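PDB 5C5G: spherulin-4, which acts as a fungal glycoside hydrolase with a (beta/alpha) barrel fold and probably cleaves galactosaminogalactan, the N-acetylgalactosamine-containing polysaccharide whose biosynthesis requires its Aspergillus fumigatus counterpart. Local coordinates for residues W23-E27 with I62-Y68; K32-F38 with V249-A253; G75-Y81 with I113-P119; I202-T207 with F229-E234. The contacts are given in a common frame with arbitrary orientation. Residues are numbered along the deposited sequence.

Contact 1 of 4, residues W23-E27 with I62-Y68; sequences WDPLE and IPKLASY
Helix 24-32 begins right after W23, whose O accepts from E27 N (3.0 Å), and its first turn packs against the end of helix 56-66, with E27 and L65 the nearest CA pair at 7.0 Å. Along 62-68, I62 comes first: its CG1 lies 4.1 Å from CH2 of the W23 indole (chi1 m). The helix is kinked at P63, whose N cannot donate to the preceding turn. K64 brings CE to 3.9 Å from E27 OE1, but its NZ forms a salt bridge with E61. L65 (m, t) fills the middle, CD1 lying 3.5 Å from W23 CE3 and 3.9 Å from L26 CD2. S67 OG donates to K64 O (2.7 Å). Y68 (chi1 m) then turns its ring so that OH donates to OE2 of the extended E27 (2.7 Å). Two neighbouring outer helices of the barrel thus meet through an apolar layer against the strands, edged by one short bond in which the phenol donates to the carboxylate.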
# COMPACT_ATOMS: atom_id res chain seq x y z
N TRP A 23 14.13 -7.69 5.35
CA TRP A 23 13.65 -6.40 4.89
C TRP A 23 14.79 -5.50 4.38
O TRP A 23 14.52 -4.37 3.98
CB TRP A 23 12.86 -5.71 6.00
CG TRP A 23 11.52 -6.33 6.25
CD1 TRP A 23 10.97 -7.41 5.62
CD2 TRP A 23 10.55 -5.90 7.21
NE1 TRP A 23 9.71 -7.66 6.13
CE2 TRP A 23 9.43 -6.75 7.10
CE3 TRP A 23 10.52 -4.86 8.15
CZ2 TRP A 23 8.30 -6.60 7.90
CZ3 TRP A 23 9.39 -4.71 8.94
CH2 TRP A 23 8.30 -5.58 8.81
N ASP A 24 16.01 -6.02 4.35
CA ASP A 24 17.15 -5.23 3.93
C ASP A 24 16.99 -4.61 2.54
O ASP A 24 17.37 -3.47 2.35
CB ASP A 24 18.44 -6.06 3.96
CG ASP A 24 19.01 -6.26 5.37
OD1 ASP A 24 18.37 -5.88 6.36
OD2 ASP A 24 20.11 -6.82 5.47
N PRO A 25 16.42 -5.35 1.57
CA PRO A 25 16.32 -4.72 0.25
C PRO A 25 15.40 -3.50 0.24
O PRO A 25 15.58 -2.60 -0.59
CB PRO A 25 15.73 -5.83 -0.63
CG PRO A 25 16.16 -7.09 0.03
CD PRO A 25 16.07 -6.77 1.51
N LEU A 26 14.45 -3.44 1.16
CA LEU A 26 13.60 -2.27 1.30
C LEU A 26 14.36 -1.17 2.03
O LEU A 26 14.38 -0.01 1.60
CB LEU A 26 12.30 -2.61 2.02
CG LEU A 26 11.43 -1.40 2.38
CD1 LEU A 26 11.01 -0.62 1.16
CD2 LEU A 26 10.20 -1.86 3.14
N GLU A 27 15.01 -1.51 3.13
CA GLU A 27 15.72 -0.48 3.86
C GLU A 27 16.79 0.14 2.98
O GLU A 27 17.03 1.34 3.04
CB GLU A 27 16.33 -1.01 5.15
CG GLU A 27 16.78 0.12 6.05
CD GLU A 27 17.37 -0.35 7.35
OE1 GLU A 27 17.31 -1.56 7.64
OE2 GLU A 27 17.88 0.52 8.08
N ILE A 62 10.00 -3.45 12.68
CA ILE A 62 9.11 -2.34 12.40
C ILE A 62 9.70 -0.99 12.82
O ILE A 62 9.67 -0.05 12.03
CB ILE A 62 7.71 -2.57 13.01
CG1 ILE A 62 6.98 -3.61 12.18
CG2 ILE A 62 6.91 -1.26 13.09
CD1 ILE A 62 5.76 -4.19 12.87
N PRO A 63 10.24 -0.87 14.04
CA PRO A 63 10.80 0.43 14.44
C PRO A 63 11.94 0.91 13.54
O PRO A 63 12.14 2.12 13.40
CB PRO A 63 11.29 0.17 15.87
CG PRO A 63 10.41 -0.90 16.36
CD PRO A 63 10.21 -1.81 15.18
N LYS A 64 12.69 -0.02 12.96
CA LYS A 64 13.76 0.36 12.04
C LYS A 64 13.21 1.08 10.82
O LYS A 64 13.77 2.08 10.37
CB LYS A 64 14.58 -0.85 11.62
CG LYS A 64 15.37 -1.46 12.77
CD LYS A 64 15.85 -2.87 12.48
CE LYS A 64 16.71 -2.94 11.23
NZ LYS A 64 17.10 -4.35 10.93
N LEU A 65 12.11 0.58 10.28
CA LEU A 65 11.49 1.24 9.13
C LEU A 65 10.82 2.53 9.54
O LEU A 65 10.89 3.53 8.83
CB LEU A 65 10.47 0.35 8.43
CG LEU A 65 10.96 -0.94 7.79
CD1 LEU A 65 9.82 -1.61 7.05
CD2 LEU A 65 12.13 -0.71 6.84
N ALA A 66 10.16 2.51 10.69
CA ALA A 66 9.43 3.67 11.18
C ALA A 66 10.36 4.85 11.44
O ALA A 66 9.93 6.00 11.42
CB ALA A 66 8.67 3.33 12.44
N SER A 67 11.64 4.57 11.67
CA SER A 67 12.62 5.62 11.95
C SER A 67 12.93 6.51 10.74
O SER A 67 13.50 7.59 10.90
CB SER A 67 13.92 5.00 12.47
OG SER A 67 14.66 4.41 11.42
N TYR A 68 12.58 6.07 9.54
CA TYR A 68 12.85 6.85 8.33
C TYR A 68 11.70 7.80 8.05
O TYR A 68 10.54 7.38 7.97
CB TYR A 68 13.04 5.92 7.14
CG TYR A 68 14.33 5.16 7.17
CD1 TYR A 68 15.49 5.70 6.64
CD2 TYR A 68 14.39 3.89 7.73
CE1 TYR A 68 16.68 5.00 6.67
CE2 TYR A 68 15.58 3.19 7.76
CZ TYR A 68 16.72 3.74 7.23
OH TYR A 68 17.91 3.05 7.26

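Contact 2 of 4, residues K32-F38 with V249-A253; sequences KHPDVNF and VDLMA
H33 lays one face of its imidazole over the backbone O of V249, while its CD2 reaches V249 CG1 at 3.6 Å and its ND1 lies 3.5 Å from A253 CB. With chi1 m, the ring points NE2 at D250 OD1, a short (2.7 Å) but poorly angled and therefore weak hydrogen bond. K32, all-trans, stretches along to the same carboxylate: its NZ forms a salt bridge with D250 OD1 at 3.0 Å, so OD1 serves both side chains. H33 leaves helical geometry at the end of helix 24-32 and starts a type I turn to V36, closed by V36 N to H33 O (3.0 Å). The chain then extends into strand 38-42. V36 and A253 are the closest CA pair, 5.8 Å apart, and V36 CG2 (chi1 t) touches A253 CB at 3.6 Å. Deeper, the ring of F38 (chi1 m) brings CZ to 3.9 Å from V249 CG1. On the helical side, A253 N bonds to V249 O at 2.9 Å. V10 of strand 9-13 lies against V36, F38 and selenomethionine M252. A helix-to-strand turn is here packed on the last helix, 245-252, at the seam where the first and last beta/alpha units of a TIM barrel meet.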
# COMPACT_ATOMS: atom_id res chain seq x y z
N LYS A 32 18.80 4.88 0.24
CA LYS A 32 19.42 5.40 -0.97
C LYS A 32 18.63 6.56 -1.56
O LYS A 32 19.20 7.43 -2.21
CB LYS A 32 19.56 4.28 -2.01
CG LYS A 32 20.16 4.71 -3.32
CD LYS A 32 20.23 3.57 -4.32
CE LYS A 32 20.75 4.06 -5.66
NZ LYS A 32 20.60 3.03 -6.72
N HIS A 33 17.32 6.55 -1.36
CA HIS A 33 16.42 7.53 -2.00
C HIS A 33 15.58 8.27 -0.96
O HIS A 33 14.36 8.08 -0.88
CB HIS A 33 15.49 6.83 -2.97
CG HIS A 33 16.19 6.09 -4.06
ND1 HIS A 33 16.83 6.71 -5.11
CD2 HIS A 33 16.33 4.76 -4.27
CE1 HIS A 33 17.34 5.80 -5.92
NE2 HIS A 33 17.04 4.60 -5.44
N PRO A 34 16.22 9.14 -0.16
CA PRO A 34 15.47 9.87 0.87
C PRO A 34 14.41 10.80 0.28
O PRO A 34 13.49 11.18 0.99
CB PRO A 34 16.55 10.67 1.60
CG PRO A 34 17.69 10.76 0.64
CD PRO A 34 17.65 9.48 -0.15
N ASP A 35 14.54 11.13 -1.00
CA ASP A 35 13.59 11.99 -1.68
C ASP A 35 12.33 11.26 -2.16
O ASP A 35 11.38 11.90 -2.58
CB ASP A 35 14.27 12.67 -2.88
CG ASP A 35 14.82 11.67 -3.88
OD1 ASP A 35 15.50 10.71 -3.45
OD2 ASP A 35 14.56 11.83 -5.09
N VAL A 36 12.34 9.93 -2.13
CA VAL A 36 11.19 9.12 -2.52
C VAL A 36 10.37 8.82 -1.28
O VAL A 36 10.93 8.51 -0.23
CB VAL A 36 11.64 7.80 -3.19
CG1 VAL A 36 10.46 6.87 -3.42
CG2 VAL A 36 12.32 8.12 -4.50
N ASN A 37 9.05 8.95 -1.39
CA ASN A 37 8.14 8.56 -0.31
C ASN A 37 7.65 7.14 -0.51
O ASN A 37 7.25 6.77 -1.62
CB ASN A 37 6.97 9.53 -0.26
CG ASN A 37 7.40 10.92 0.08
OD1 ASN A 37 8.24 11.11 0.96
ND2 ASN A 37 6.85 11.91 -0.60
N PHE A 38 7.69 6.38 0.58
CA PHE A 38 7.32 4.97 0.57
C PHE A 38 6.11 4.77 1.47
O PHE A 38 6.11 5.18 2.63
CB PHE A 38 8.47 4.11 1.10
CG PHE A 38 9.70 4.11 0.23
CD1 PHE A 38 10.63 5.13 0.30
CD2 PHE A 38 9.94 3.07 -0.63
CE1 PHE A 38 11.76 5.12 -0.48
CE2 PHE A 38 11.07 3.06 -1.43
CZ PHE A 38 11.99 4.08 -1.34
N VAL A 249 12.75 1.31 -8.19
CA VAL A 249 12.77 2.43 -7.27
C VAL A 249 13.62 3.57 -7.84
O VAL A 249 13.27 4.74 -7.69
CB VAL A 249 13.19 2.02 -5.86
CG1 VAL A 249 13.16 3.23 -4.94
CG2 VAL A 249 12.25 0.95 -5.34
N ASP A 250 14.73 3.25 -8.51
CA ASP A 250 15.53 4.29 -9.16
C ASP A 250 14.69 5.09 -10.15
O ASP A 250 14.83 6.31 -10.27
CB ASP A 250 16.74 3.69 -9.91
CG ASP A 250 17.88 3.26 -8.99
OD1 ASP A 250 17.87 3.58 -7.79
OD2 ASP A 250 18.81 2.60 -9.50
N LEU A 251 13.83 4.41 -10.89
CA LEU A 251 12.99 5.09 -11.87
C LEU A 251 11.92 5.92 -11.17
O LEU A 251 11.54 6.99 -11.66
CB LEU A 251 12.32 4.07 -12.79
CG LEU A 251 13.28 3.43 -13.77
CD1 LEU A 251 12.64 2.17 -14.35
CD2 LEU A 251 13.68 4.41 -14.87
N MSE A 252 11.44 5.46 -10.03
CA MSE A 252 10.50 6.24 -9.24
C MSE A 252 11.17 7.50 -8.69
O MSE A 252 10.50 8.52 -8.51
CB MSE A 252 9.89 5.38 -8.13
CG MSE A 252 9.06 4.23 -8.71
SE MSE A 252 7.30 4.82 -9.34
CE MSE A 252 6.49 5.00 -7.60
N ALA A 253 12.48 7.44 -8.46
CA ALA A 253 13.25 8.58 -7.96
C ALA A 253 13.62 9.57 -9.06
O ALA A 253 14.09 10.66 -8.76
CB ALA A 253 14.52 8.08 -7.30

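Contact 3 of 4, residues G75-Y81 with I113-P119; sequences GYVATTY and IFFDETP
Strands 75-78 and 113-116 run parallel, their axes 4.6 Å apart at closest and crossing at -29°, in the register G75-I113, Y76-F114, V77-F115, A78-D116. Hydrogen bonds alternate: F114 N to G75 O (2.9 Å), V77 N to F114 O (2.8 Å), D116 N to V77 O (2.9 Å) and T79 N to D116 O (3.0 Å). Beyond the strands, E117 takes a left-handed conformation (63/44), as do T80 and Y81. T80 N donates to E117 OE1 (3.0 Å), Y81 N weakly to E117 O (2.7 Å), and E117 CB sits over the Y81 ring, a CH-pi contact 3.9 Å from its centroid. Y76 (chi1 t) extends along the sheet so that its OH donates to D116 OD2 at 2.6 Å; its CD2 touches F114 CD2 at 3.7 Å. One water joins Y76 OH and, weakly, E117 OE2; another joins T80 OG1 and E117 OE1. Y76 and D116 both bind N-acetyl-D-galactosamine, absent here; their bond, at the C-terminal strand ends where TIM barrels carry their active sites, is consistent with holding both in place for the sugar. On the other face, V77 CG2 meets I113 CG2 at 3.7 Å. That face is covered by helix 86-103, the crossover of this beta-alpha-beta unit, and helix 124-139, while strands 38-42 and 148-152 extend the sheet past Y76 and I113.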
# COMPACT_ATOMS: atom_id res chain seq x y z
N GLY A 75 -0.98 -0.38 8.83
CA GLY A 75 -1.38 -1.70 9.29
C GLY A 75 -2.44 -2.33 8.38
O GLY A 75 -3.46 -1.69 8.11
N TYR A 76 -2.22 -3.56 7.95
CA TYR A 76 -3.19 -4.31 7.15
C TYR A 76 -4.39 -4.73 7.98
O TYR A 76 -4.23 -5.34 9.04
CB TYR A 76 -2.50 -5.55 6.58
CG TYR A 76 -3.38 -6.48 5.78
CD1 TYR A 76 -4.30 -7.31 6.40
CD2 TYR A 76 -3.24 -6.56 4.40
CE1 TYR A 76 -5.10 -8.17 5.67
CE2 TYR A 76 -4.03 -7.42 3.66
CZ TYR A 76 -4.97 -8.21 4.30
OH TYR A 76 -5.77 -9.07 3.57
N VAL A 77 -5.59 -4.43 7.49
CA VAL A 77 -6.83 -4.89 8.12
C VAL A 77 -7.77 -5.40 7.03
O VAL A 77 -8.06 -4.69 6.06
CB VAL A 77 -7.52 -3.76 8.90
CG1 VAL A 77 -8.85 -4.25 9.50
CG2 VAL A 77 -6.62 -3.24 10.01
N ALA A 78 -8.26 -6.63 7.18
CA ALA A 78 -9.18 -7.19 6.21
C ALA A 78 -10.61 -6.72 6.45
O ALA A 78 -11.03 -6.59 7.61
CB ALA A 78 -9.13 -8.71 6.27
N THR A 79 -11.38 -6.50 5.38
CA THR A 79 -12.80 -6.17 5.52
C THR A 79 -13.74 -7.18 4.88
O THR A 79 -14.94 -7.06 5.03
CB THR A 79 -13.15 -4.77 4.98
OG1 THR A 79 -13.18 -4.80 3.54
CG2 THR A 79 -12.18 -3.72 5.45
N THR A 80 -13.19 -8.15 4.14
CA THR A 80 -14.02 -9.17 3.48
C THR A 80 -15.18 -8.55 2.69
O THR A 80 -16.34 -8.94 2.83
CB THR A 80 -14.58 -10.21 4.49
OG1 THR A 80 -13.61 -10.45 5.51
CG2 THR A 80 -14.91 -11.52 3.76
N TYR A 81 -14.85 -7.57 1.85
CA TYR A 81 -15.85 -6.93 0.99
C TYR A 81 -16.95 -6.30 1.82
O TYR A 81 -18.11 -6.28 1.45
CB TYR A 81 -16.36 -7.92 -0.07
CG TYR A 81 -15.19 -8.50 -0.82
CD1 TYR A 81 -14.48 -7.73 -1.74
CD2 TYR A 81 -14.73 -9.78 -0.53
CE1 TYR A 81 -13.37 -8.24 -2.40
CE2 TYR A 81 -13.62 -10.30 -1.19
CZ TYR A 81 -12.95 -9.53 -2.12
OH TYR A 81 -11.86 -10.05 -2.77
N ILE A 113 -3.97 2.87 8.18
CA ILE A 113 -4.51 1.54 7.96
C ILE A 113 -4.75 1.31 6.48
O ILE A 113 -5.24 2.19 5.75
CB ILE A 113 -5.84 1.37 8.73
CG1 ILE A 113 -5.63 1.53 10.25
CG2 ILE A 113 -6.49 0.04 8.41
CD1 ILE A 113 -4.75 0.48 10.92
N PHE A 114 -4.40 0.10 6.06
CA PHE A 114 -4.66 -0.43 4.72
C PHE A 114 -5.80 -1.43 4.85
O PHE A 114 -5.62 -2.49 5.45
CB PHE A 114 -3.39 -1.11 4.21
CG PHE A 114 -3.54 -1.84 2.91
CD1 PHE A 114 -3.42 -1.17 1.71
CD2 PHE A 114 -3.78 -3.21 2.87
CE1 PHE A 114 -3.51 -1.85 0.50
CE2 PHE A 114 -3.87 -3.89 1.67
CZ PHE A 114 -3.74 -3.21 0.49
N PHE A 115 -6.96 -1.10 4.30
CA PHE A 115 -8.15 -1.96 4.36
C PHE A 115 -8.20 -2.81 3.11
O PHE A 115 -8.43 -2.31 2.00
CB PHE A 115 -9.41 -1.12 4.45
CG PHE A 115 -9.57 -0.40 5.77
CD1 PHE A 115 -9.88 -1.12 6.92
CD2 PHE A 115 -9.43 0.97 5.86
CE1 PHE A 115 -10.05 -0.48 8.14
CE2 PHE A 115 -9.59 1.62 7.08
CZ PHE A 115 -9.91 0.89 8.23
N ASP A 116 -7.99 -4.11 3.27
CA ASP A 116 -8.02 -5.03 2.14
C ASP A 116 -9.44 -5.47 1.84
O ASP A 116 -10.32 -5.50 2.71
CB ASP A 116 -7.12 -6.23 2.40
CG ASP A 116 -6.65 -6.91 1.13
OD1 ASP A 116 -6.76 -6.32 0.03
OD2 ASP A 116 -6.18 -8.05 1.22
N GLU A 117 -9.65 -5.79 0.58
CA GLU A 117 -10.90 -6.36 0.09
C GLU A 117 -12.08 -5.44 0.28
O GLU A 117 -13.15 -5.86 0.68
CB GLU A 117 -11.22 -7.69 0.79
CG GLU A 117 -10.08 -8.68 0.82
CD GLU A 117 -10.25 -9.75 1.90
OE1 GLU A 117 -10.72 -9.45 3.04
OE2 GLU A 117 -9.91 -10.91 1.61
N THR A 118 -11.92 -4.17 -0.03
CA THR A 118 -13.07 -3.29 0.00
C THR A 118 -13.92 -3.57 -1.26
O THR A 118 -13.41 -4.02 -2.27
CB THR A 118 -12.64 -1.82 0.06
OG1 THR A 118 -11.76 -1.54 -1.02
CG2 THR A 118 -11.96 -1.53 1.39
N PRO A 119 -15.23 -3.34 -1.19
CA PRO A 119 -16.10 -3.69 -2.31
C PRO A 119 -16.02 -2.72 -3.47
O PRO A 119 -15.64 -1.56 -3.28
CB PRO A 119 -17.51 -3.67 -1.70
CG PRO A 119 -17.38 -2.97 -0.44
CD PRO A 119 -15.98 -2.94 0.01
O HOH W 1 -7.58 -11.27 3.93
O HOH W 2 -11.33 -11.72 4.65

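Contact 4 of 4, residues I202-T207 with F229-E234; sequences IHSVPT and FITHLE
Four backbone hydrogen bonds set the pairing. I202 N donates to F229 O (2.9 Å) and T231 N to I202 O (3.0 Å), the parallel pattern around I230; I202 CA and I230 CA are 4.8 Å apart. Past the strands, V205 N reaches T231 O (3.1 Å) and S204 N reaches L233 O (2.9 Å). S204 has a left-handed backbone (60/33) where the chain turns, and S204 CA lies 4.0 Å from E234 CA. T231 OG1 accepts from L233 N (3.2 Å), an ST turn. S204 OG pairs with H203 ND1 at 2.8 Å and shares a water with E234 O. Farther out, V205 (chi1 t) sets CB over one face of the H232 ring, a CH-pi contact 4.0 Å from the centroid, and H232 NE2 bonds to V209 O. V205 CG2 packs on I230 CG2 (3.8 Å), and I202 CB lies 4.3 Å from I230 CG1, under helix 212-224. H203 (chi1 p) stacks on Y237, its side chain about 5 Å from that of the sugar-binding E172. The chemistry is largely main-chain: backbone bonds fasten the loops beyond the strand ends, and the H203-S204 side-chain bond lies near E172.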
# COMPACT_ATOMS: atom_id res chain seq x y z
N ILE A 202 1.15 -3.77 -10.05
CA ILE A 202 1.35 -4.59 -11.24
C ILE A 202 2.43 -5.60 -10.93
O ILE A 202 3.58 -5.24 -10.74
CB ILE A 202 1.78 -3.74 -12.45
CG1 ILE A 202 0.80 -2.59 -12.70
CG2 ILE A 202 1.88 -4.61 -13.70
CD1 ILE A 202 1.32 -1.56 -13.69
N HIS A 203 2.06 -6.87 -10.90
CA HIS A 203 3.01 -7.94 -10.66
C HIS A 203 3.18 -8.78 -11.92
O HIS A 203 2.55 -8.51 -12.94
CB HIS A 203 2.60 -8.77 -9.44
CG HIS A 203 1.22 -9.33 -9.51
ND1 HIS A 203 0.86 -10.34 -10.38
CD2 HIS A 203 0.12 -9.05 -8.78
CE1 HIS A 203 -0.42 -10.64 -10.19
NE2 HIS A 203 -0.89 -9.87 -9.22
N SER A 204 4.04 -9.78 -11.85
CA SER A 204 4.21 -10.72 -12.95
C SER A 204 4.66 -10.01 -14.22
O SER A 204 4.34 -10.44 -15.34
CB SER A 204 2.91 -11.50 -13.19
OG SER A 204 2.42 -12.04 -11.96
N VAL A 205 5.44 -8.95 -14.07
CA VAL A 205 6.00 -8.29 -15.25
C VAL A 205 7.08 -9.19 -15.86
O VAL A 205 7.98 -9.66 -15.15
CB VAL A 205 6.61 -6.95 -14.87
CG1 VAL A 205 7.16 -6.25 -16.10
CG2 VAL A 205 5.57 -6.06 -14.21
N PRO A 206 7.00 -9.47 -17.18
CA PRO A 206 8.04 -10.29 -17.81
C PRO A 206 9.41 -9.66 -17.64
O PRO A 206 9.54 -8.44 -17.67
CB PRO A 206 7.65 -10.27 -19.30
CG PRO A 206 6.21 -9.94 -19.32
CD PRO A 206 5.95 -9.07 -18.13
N THR A 207 10.44 -10.48 -17.50
CA THR A 207 11.76 -9.93 -17.23
C THR A 207 12.28 -9.11 -18.41
O THR A 207 13.17 -8.28 -18.22
CB THR A 207 12.77 -11.01 -16.85
OG1 THR A 207 12.76 -12.02 -17.86
CG2 THR A 207 12.42 -11.64 -15.51
N PHE A 229 3.29 0.03 -7.16
CA PHE A 229 4.17 -1.11 -6.94
C PHE A 229 4.25 -1.88 -8.25
O PHE A 229 3.22 -2.21 -8.84
CB PHE A 229 3.60 -2.03 -5.88
CG PHE A 229 4.47 -3.22 -5.55
CD1 PHE A 229 5.74 -3.04 -5.03
CD2 PHE A 229 4.00 -4.51 -5.73
CE1 PHE A 229 6.54 -4.15 -4.72
CE2 PHE A 229 4.79 -5.61 -5.41
CZ PHE A 229 6.05 -5.43 -4.90
N ILE A 230 5.47 -2.15 -8.71
CA ILE A 230 5.71 -2.96 -9.90
C ILE A 230 6.73 -4.02 -9.53
O ILE A 230 7.75 -3.70 -8.93
CB ILE A 230 6.24 -2.11 -11.06
CG1 ILE A 230 5.12 -1.19 -11.56
CG2 ILE A 230 6.73 -3.00 -12.21
CD1 ILE A 230 5.58 -0.11 -12.54
N THR A 231 6.45 -5.28 -9.88
CA THR A 231 7.39 -6.35 -9.64
C THR A 231 7.36 -7.38 -10.75
O THR A 231 6.34 -7.62 -11.39
CB THR A 231 7.15 -7.03 -8.30
OG1 THR A 231 8.14 -8.05 -8.14
CG2 THR A 231 5.76 -7.65 -8.20
N HIS A 232 8.54 -7.95 -10.98
CA HIS A 232 8.73 -8.98 -11.98
C HIS A 232 8.50 -10.38 -11.41
O HIS A 232 8.61 -11.34 -12.14
CB HIS A 232 10.11 -8.85 -12.60
CG HIS A 232 10.29 -7.57 -13.37
ND1 HIS A 232 10.52 -6.36 -12.76
CD2 HIS A 232 10.25 -7.34 -14.70
CE1 HIS A 232 10.63 -5.43 -13.70
NE2 HIS A 232 10.46 -5.99 -14.88
N LEU A 233 8.20 -10.51 -10.12
CA LEU A 233 7.83 -11.83 -9.59
C LEU A 233 6.43 -12.24 -10.04
O LEU A 233 5.50 -11.43 -10.01
CB LEU A 233 7.90 -11.83 -8.06
CG LEU A 233 9.27 -11.58 -7.41
CD1 LEU A 233 9.21 -11.74 -5.90
CD2 LEU A 233 10.35 -12.48 -8.00
N GLU A 234 6.26 -13.50 -10.39
CA GLU A 234 4.95 -14.03 -10.76
C GLU A 234 4.41 -14.98 -9.69
O GLU A 234 3.27 -15.42 -9.79
CB GLU A 234 4.99 -14.73 -12.12
CG GLU A 234 6.00 -15.83 -12.27
CD GLU A 234 6.15 -16.27 -13.72
OE1 GLU A 234 5.36 -15.83 -14.58
OE2 GLU A 234 7.08 -17.06 -14.01
O HOH W 3 1.49 -14.47 -11.64

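From the N terminus, the chain enters helix 24-32 at contact 1 and leaves it through the 32-38 turn of contact 2. Contact 1 then closes a short loop by bringing helix 56-66 back beside helix 24-32. Contact 3 follows in series, joining strands 71-78 and 112-116 across helix 86-103, and contact 4 does the same for strands 198-203 and 227-230 across helix 212-224. Contact 2 closes last, after 210 intervening residues: contacts 3 and 4 nest inside its loop, whereas contact 1 crosses it. L26 CD1 and F38 CD2, 4.2 Å apart, join contacts 1 and 2 directly. Contacts 3 and 4, centres about 23 Å apart, belong to one closed barrel sheet.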